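Local coordinates for DltD domain-containing protein (Beauveria bassiana, PDB 7D78) that probably acts as a thioesterase of the alpha/beta hydrolase fold that cyclises a polyketide chain into a medium-ring lactone, at residues Pro52-Thr57 / Glu73-Gln78. Residues are numbered along the deposited sequence; the frame is centred on the assembly and turned at random.
Sequences PAIIMT and ETFQSQ
With chi1 of Phe75 at -75°, CG lies anti to the carbonyl carbon and the benzyl ring reaches from the helix across to the strand; Ile54 has CG1 anti to its own carbonyl carbon (chi1 -57°), and an extended chi2 carries CD1 out to that ring. The methyl settles over one face in a CH-pi contact, Ile54 CD1 standing 3.7 Å from Phe75 CD2 and somewhat off centre toward the rim. Two residues further along the strand, Met56 comes at the same ring from its edge: SD is 4.0 Å from Phe75 CE2, a Met-aromatic contact in which the sulfur sits near the ring plane, 74° off the normal. Strand 52-57 thus meets one face and the CD2-CE2 edge of the ring, and no hydrogen bond links the two segments. Thr82 of strand 81-86 also touches Phe75, as do Val309 and Thr313 of helix 305-319, while Trp131, which packs on Ile54 and Met56 as well, meets it ring to ring, edge-to-face. Shortening Phe75 to an alanine would probably leave Ile54 CD1 without the ring face it rests on and the Met56 sulfur without this ring edge, and open a gap between helix and sheet. This is the buried helix-on-sheet packing of a beta-alpha-beta unit, strand 51-57, helix 68-77 and strand 81-86, within the alpha/beta hydrolase fold.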
# COMPACT_ATOMS: atom_id res chain seq x y z
N PRO A 52 24.92 -11.06 16.83
CA PRO A 52 23.96 -10.24 16.09
C PRO A 52 23.63 -10.86 14.73
O PRO A 52 24.30 -11.76 14.23
CB PRO A 52 24.67 -8.90 15.92
CG PRO A 52 26.15 -9.25 16.00
CD PRO A 52 26.23 -10.40 16.97
N ALA A 53 22.55 -10.36 14.14
CA ALA A 53 22.12 -10.84 12.83
C ALA A 53 21.79 -9.67 11.91
O ALA A 53 21.16 -8.70 12.34
CB ALA A 53 20.89 -11.77 12.96
N ILE A 54 22.21 -9.78 10.65
CA ILE A 54 21.91 -8.80 9.62
C ILE A 54 21.05 -9.49 8.58
O ILE A 54 21.47 -10.49 7.99
CB ILE A 54 23.18 -8.22 8.98
CG1 ILE A 54 24.09 -7.59 10.04
CG2 ILE A 54 22.82 -7.25 7.88
CD1 ILE A 54 25.49 -7.29 9.51
N ILE A 55 19.85 -8.96 8.34
CA ILE A 55 18.94 -9.49 7.31
C ILE A 55 19.05 -8.58 6.09
O ILE A 55 18.75 -7.39 6.18
CB ILE A 55 17.49 -9.56 7.82
CG1 ILE A 55 17.36 -10.59 8.95
CG2 ILE A 55 16.53 -9.90 6.66
CD1 ILE A 55 16.15 -10.32 9.87
N MET A 56 19.47 -9.15 4.96
CA MET A 56 19.77 -8.39 3.75
C MET A 56 18.67 -8.60 2.71
O MET A 56 18.42 -9.74 2.30
CB MET A 56 21.12 -8.81 3.16
CG MET A 56 22.31 -8.59 4.10
SD MET A 56 23.85 -9.28 3.42
CE MET A 56 24.17 -8.14 2.08
N THR A 57 18.05 -7.51 2.27
CA THR A 57 17.01 -7.56 1.24
C THR A 57 17.60 -7.13 -0.11
O THR A 57 18.12 -6.01 -0.21
CB THR A 57 15.83 -6.65 1.60
OG1 THR A 57 15.19 -7.14 2.80
CG2 THR A 57 14.80 -6.65 0.47
N GLU A 73 29.51 -13.10 3.39
CA GLU A 73 30.70 -13.80 3.87
C GLU A 73 31.56 -12.90 4.75
O GLU A 73 32.07 -13.33 5.78
CB GLU A 73 31.52 -14.33 2.69
CG GLU A 73 30.78 -15.35 1.84
CD GLU A 73 31.57 -15.77 0.61
OE1 GLU A 73 32.77 -15.45 0.53
OE2 GLU A 73 30.98 -16.43 -0.28
N THR A 74 31.73 -11.63 4.34
CA THR A 74 32.48 -10.68 5.16
C THR A 74 31.77 -10.43 6.48
O THR A 74 32.39 -10.44 7.55
CB THR A 74 32.68 -9.37 4.41
OG1 THR A 74 33.46 -9.61 3.24
CG2 THR A 74 33.41 -8.34 5.29
N PHE A 75 30.45 -10.20 6.43
CA PHE A 75 29.68 -10.02 7.66
C PHE A 75 29.86 -11.22 8.58
O PHE A 75 30.11 -11.07 9.78
CB PHE A 75 28.20 -9.81 7.33
CG PHE A 75 27.87 -8.44 6.79
CD1 PHE A 75 28.74 -7.37 6.94
CD2 PHE A 75 26.66 -8.22 6.13
CE1 PHE A 75 28.42 -6.11 6.45
CE2 PHE A 75 26.33 -6.97 5.63
CZ PHE A 75 27.20 -5.91 5.78
N GLN A 76 29.74 -12.42 8.02
CA GLN A 76 29.89 -13.63 8.83
C GLN A 76 31.28 -13.72 9.46
O GLN A 76 31.41 -14.12 10.62
CB GLN A 76 29.63 -14.85 7.96
CG GLN A 76 29.77 -16.16 8.68
CD GLN A 76 29.69 -17.33 7.73
OE1 GLN A 76 30.29 -17.31 6.65
NE2 GLN A 76 28.94 -18.35 8.10
N SER A 77 32.32 -13.37 8.70
CA SER A 77 33.67 -13.47 9.25
C SER A 77 33.94 -12.42 10.32
O SER A 77 34.89 -12.57 11.09
CB SER A 77 34.71 -13.33 8.14
OG SER A 77 34.77 -12.01 7.66
N GLN A 78 33.13 -11.36 10.38
CA GLN A 78 33.25 -10.36 11.43
C GLN A 78 32.26 -10.60 12.57
O GLN A 78 32.10 -9.73 13.43
CB GLN A 78 33.08 -8.97 10.84
CG GLN A 78 34.22 -8.60 9.89
CD GLN A 78 34.18 -7.16 9.42
OE1 GLN A 78 33.65 -6.29 10.10
NE2 GLN A 78 34.75 -6.91 8.24